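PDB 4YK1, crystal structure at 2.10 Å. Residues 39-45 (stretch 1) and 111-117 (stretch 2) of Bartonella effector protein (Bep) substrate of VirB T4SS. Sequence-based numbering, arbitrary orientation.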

ATOM      1  N   GLU A  39       3.858  -0.716  -9.581  1.00 33.16           N
ATOM      2  CA  GLU A  39       4.556  -1.334 -10.699  1.00 34.43           C
ATOM      3  C   GLU A  39       5.879  -1.973 -10.247  1.00 35.57           C
ATOM      4  O   GLU A  39       6.243  -3.053 -10.713  1.00 37.24           O
ATOM      5  CB  GLU A  39       4.808  -0.310 -11.815  1.00 37.34           C
ATOM      6  N   LYS A  40       6.591  -1.313  -9.336  1.00 35.51           N
ATOM      7  CA  LYS A  40       7.834  -1.866  -8.797  1.00 36.56           C
ATOM      8  C   LYS A  40       7.581  -3.130  -7.979  1.00 34.49           C
ATOM      9  O   LYS A  40       8.336  -4.105  -8.066  1.00 35.25           O
ATOM     10  CB  LYS A  40       8.559  -0.833  -7.923  1.00 36.85           C
ATOM     11  N   ILE A  41       6.534  -3.101  -7.163  1.00 29.84           N
ATOM     12  CA  ILE A  41       6.173  -4.242  -6.341  1.00 28.54           C
ATOM     13  C   ILE A  41       5.823  -5.446  -7.229  1.00 28.22           C
ATOM     14  O   ILE A  41       6.229  -6.577  -6.955  1.00 32.98           O
ATOM     15  CB  ILE A  41       5.026  -3.885  -5.403  1.00 28.65           C
ATOM     16  CG1 ILE A  41       5.548  -3.047  -4.243  1.00 28.64           C
ATOM     17  CG2 ILE A  41       4.354  -5.159  -4.878  1.00 29.30           C
ATOM     18  CD1 ILE A  41       4.465  -2.283  -3.496  1.00 30.42           C
ATOM     19  N   ARG A  42       5.089  -5.197  -8.308  1.00 27.14           N
ATOM     20  CA  ARG A  42       4.755  -6.265  -9.244  1.00 33.66           C
ATOM     21  C   ARG A  42       5.996  -6.827  -9.936  1.00 33.58           C
ATOM     22  O   ARG A  42       6.117  -8.034 -10.116  1.00 33.45           O
ATOM     23  CB  ARG A  42       3.775  -5.771 -10.314  1.00 36.05           C
ATOM     24  CG  ARG A  42       2.402  -5.400  -9.808  1.00 42.44           C
ATOM     25  CD  ARG A  42       1.459  -5.232 -10.999  1.00 50.75           C
ATOM     26  NE  ARG A  42       0.288  -4.413 -10.706  1.00 61.02           N
ATOM     27  CZ  ARG A  42       0.062  -3.201 -11.216  1.00 71.01           C
ATOM     28  NH1 ARG A  42       0.921  -2.632 -12.061  1.00 63.58           N
ATOM     29  NH2 ARG A  42      -1.042  -2.554 -10.883  1.00 74.51           N
ATOM     30  N   ALA A  43       6.909  -5.950 -10.347  1.00 34.98           N
ATOM     31  CA  ALA A  43       8.118  -6.399 -11.043  1.00 36.66           C
ATOM     32  C   ALA A  43       9.047  -7.183 -10.104  1.00 39.71           C
ATOM     33  O   ALA A  43       9.622  -8.214 -10.482  1.00 36.56           O
ATOM     34  CB  ALA A  43       8.850  -5.207 -11.657  1.00 35.91           C
ATOM     35  N   LEU A  44       9.208  -6.686  -8.882  1.00 28.47           N
ATOM     36  CA  LEU A  44       9.935  -7.425  -7.859  1.00 26.95           C
ATOM     37  C   LEU A  44       9.285  -8.777  -7.597  1.00 34.93           C
ATOM     38  O   LEU A  44       9.972  -9.795  -7.559  1.00 33.31           O
ATOM     39  CB  LEU A  44      10.004  -6.618  -6.558  1.00 29.35           C
ATOM     40  CG  LEU A  44      11.050  -5.504  -6.611  1.00 33.16           C
ATOM     41  CD1 LEU A  44      10.827  -4.495  -5.464  1.00 31.00           C
ATOM     42  CD2 LEU A  44      12.442  -6.131  -6.539  1.00 31.22           C
ATOM     43  N   SER A  45       7.966  -8.783  -7.419  1.00 27.21           N
ATOM     44  CA  SER A  45       7.234 -10.031  -7.174  1.00 29.39           C
ATOM     45  C   SER A  45       7.451 -11.045  -8.292  1.00 32.31           C
ATOM     46  O   SER A  45       7.556 -12.245  -8.041  1.00 31.47           O
ATOM     47  CB  SER A  45       5.731  -9.755  -7.000  1.00 29.25           C
ATOM     48  OG  SER A  45       5.496  -9.014  -5.804  1.00 29.24           O
ATOM     49  N   ASN A 111      11.311  -3.452   1.638  1.00 22.15           N
ATOM     50  CA  ASN A 111      11.458  -1.999   1.745  1.00 22.74           C
ATOM     51  C   ASN A 111      10.374  -1.248   0.948  1.00 25.68           C
ATOM     52  O   ASN A 111       9.789  -0.267   1.425  1.00 24.25           O
ATOM     53  CB  ASN A 111      12.851  -1.611   1.262  1.00 28.66           C
ATOM     54  CG  ASN A 111      13.203  -0.173   1.583  1.00 37.01           C
ATOM     55  OD1 ASN A 111      13.591   0.591   0.706  1.00 44.43           O
ATOM     56  ND2 ASN A 111      13.075   0.196   2.837  1.00 25.49           N
ATOM     57  N   GLU A 112      10.087  -1.730  -0.260  1.00 25.66           N
ATOM     58  CA  GLU A 112       9.101  -1.065  -1.125  1.00 26.03           C
ATOM     59  C   GLU A 112       7.688  -1.165  -0.542  1.00 27.00           C
ATOM     60  O   GLU A 112       6.922  -0.213  -0.599  1.00 28.13           O
ATOM     61  CB  GLU A 112       9.138  -1.660  -2.539  1.00 27.21           C
ATOM     62  CG  GLU A 112       8.352  -0.863  -3.565  1.00 35.24           C
ATOM     63  CD  GLU A 112       8.887   0.553  -3.750  1.00 46.38           C
ATOM     64  OE1 GLU A 112      10.125   0.760  -3.654  1.00 39.23           O
ATOM     65  OE2 GLU A 112       8.059   1.460  -3.978  1.00 48.33           O
ATOM     66  N   ILE A 113       7.350  -2.315   0.030  1.00 24.24           N
ATOM     67  CA  ILE A 113       6.074  -2.477   0.740  1.00 21.57           C
ATOM     68  C   ILE A 113       5.974  -1.477   1.905  1.00 26.44           C
ATOM     69  O   ILE A 113       4.928  -0.867   2.118  1.00 24.10           O
ATOM     70  CB  ILE A 113       5.906  -3.910   1.264  1.00 26.96           C
ATOM     71  CG1 ILE A 113       5.711  -4.902   0.094  1.00 29.68           C
ATOM     72  CG2 ILE A 113       4.720  -3.991   2.242  1.00 22.79           C
ATOM     73  CD1 ILE A 113       4.406  -4.705  -0.644  1.00 33.53           C
ATOM     74  N   PHE A 114       7.050  -1.328   2.674  1.00 22.34           N
ATOM     75  CA  PHE A 114       7.040  -0.357   3.769  1.00 23.12           C
ATOM     76  C   PHE A 114       6.798   1.050   3.218  1.00 24.06           C
ATOM     77  O   PHE A 114       5.991   1.814   3.753  1.00 25.55           O
ATOM     78  CB  PHE A 114       8.349  -0.374   4.562  1.00 24.03           C
ATOM     79  CG  PHE A 114       8.317   0.540   5.752  1.00 25.30           C
ATOM     80  CD1 PHE A 114       7.805   0.100   6.962  1.00 26.40           C
ATOM     81  CD2 PHE A 114       8.750   1.862   5.644  1.00 26.14           C
ATOM     82  CE1 PHE A 114       7.747   0.950   8.058  1.00 33.61           C
ATOM     83  CE2 PHE A 114       8.683   2.724   6.733  1.00 30.44           C
ATOM     84  CZ  PHE A 114       8.184   2.269   7.942  1.00 34.36           C
ATOM     85  N   ASN A 115       7.507   1.401   2.153  1.00 23.19           N
ATOM     86  CA  ASN A 115       7.353   2.746   1.584  1.00 30.89           C
ATOM     87  C   ASN A 115       5.967   2.961   0.978  1.00 27.38           C
ATOM     88  O   ASN A 115       5.395   4.049   1.082  1.00 27.57           O
ATOM     89  CB  ASN A 115       8.432   3.006   0.533  1.00 29.41           C
ATOM     90  CG  ASN A 115       9.804   3.125   1.148  1.00 29.01           C
ATOM     91  OD1 ASN A 115       9.931   3.305   2.361  1.00 27.95           O
ATOM     92  ND2 ASN A 115      10.838   3.044   0.324  1.00 29.69           N
ATOM     93  N   TYR A 116       5.438   1.921   0.337  1.00 25.80           N
ATOM     94  CA  TYR A 116       4.093   1.957  -0.221  1.00 24.41           C
ATOM     95  C   TYR A 116       3.073   2.259   0.876  1.00 30.73           C
ATOM     96  O   TYR A 116       2.183   3.096   0.699  1.00 28.82           O
ATOM     97  CB  TYR A 116       3.761   0.627  -0.917  1.00 21.97           C
ATOM     98  CG  TYR A 116       2.377   0.585  -1.546  1.00 34.42           C
ATOM     99  CD1 TYR A 116       1.254   0.261  -0.786  1.00 30.51           C
ATOM    100  CD2 TYR A 116       2.195   0.866  -2.905  1.00 28.76           C
ATOM    101  CE1 TYR A 116      -0.010   0.219  -1.353  1.00 26.65           C
ATOM    102  CE2 TYR A 116       0.924   0.825  -3.483  1.00 30.18           C
ATOM    103  CZ  TYR A 116      -0.169   0.513  -2.694  1.00 28.68           C
ATOM    104  OH  TYR A 116      -1.427   0.462  -3.239  1.00 32.96           O
ATOM    105  N   ALA A 117       3.191   1.570   2.006  1.00 24.10           N
ATOM    106  CA  ALA A 117       2.238   1.757   3.100  1.00 24.73           C
ATOM    107  C   ALA A 117       2.307   3.169   3.664  1.00 27.92           C
ATOM    108  O   ALA A 117       1.291   3.718   4.070  1.00 29.56           O
ATOM    109  CB  ALA A 117       2.481   0.741   4.215  1.00 25.83           C
TER

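Two helical segments of one chain, residues 39-45 and 111-117, pack in a nearly antiparallel arrangement. The angle between their N-to-C directions is 159°, and the axes approach to 10.1 Å. That spacing leaves room for side chains between the backbones. The nearest CA atoms, those of Ile41 and Glu112, are 6.8 Å apart. The contact is small, burying 222 Å² in total, and it rests on van der Waals packing. No hydrogen bond crosses between the modelled atoms, although some side chains are incomplete.

Ile41 is the centre of the contact. It has 87 Å² covered by the other helix, the largest share of any residue here. Its CA-to-CB bond points sideways, but the end of the side chain comes nearer. With chi1 in m and chi2 in t, CD1 reaches Ile113 and Tyr116. CD1 of Ile41 lies 3.7 Å from CD1 of Ile113 and 3.9 Å from CD2 of Tyr116. CG1 of Ile41 also sits 3.6 Å from CG of Glu112. A branched, wholly apolar side chain suits this buried position, since it can touch three neighbours and leaves no polar group unpaired.

Glu112 comes second, with 59 Å² covered. Its CA-to-CB bond points toward the first helix. The closest contacts come from the aliphatic part of the side chain: besides the approach to Ile41, CG of Glu112 is 4.4 Å from CB of Lys40, and CB of Glu112 is 4.4 Å from CD1 of Leu44. Glutamate fits this partly exposed place because its methylene groups can pack while its carboxylate remains free for polar partners. OE2 is hydrogen-bonded to a residue just outside the stretches. The Lys40 side chain is not modelled beyond CB, so the coordinates do not settle whether its amine meets the carboxylate.

Ile113 gives 28 Å². Its CA-to-CB bond also runs sideways, and its m, m rotamer brings CD1 to the end of Ile41, so two methyl groups meet in a buried setting. Tyr116, one helical turn beyond Glu112, points its CA-to-CB bond toward the first helix. Its ring offers carbon to Ile41, while its OH is hydrogen-bonded elsewhere in the structure. The buried tyrosine thus combines apolar packing with a satisfied hydroxyl.

Backbone hydrogen bonds keep both helices regular; Tyr116 N to Glu112 O, for example, is 2.8 Å. Ser45 makes no contact with the second helix. OG of Ser45 instead donates to Ile41 O at 2.8 Å, which satisfies the buried hydroxyl within its own helix.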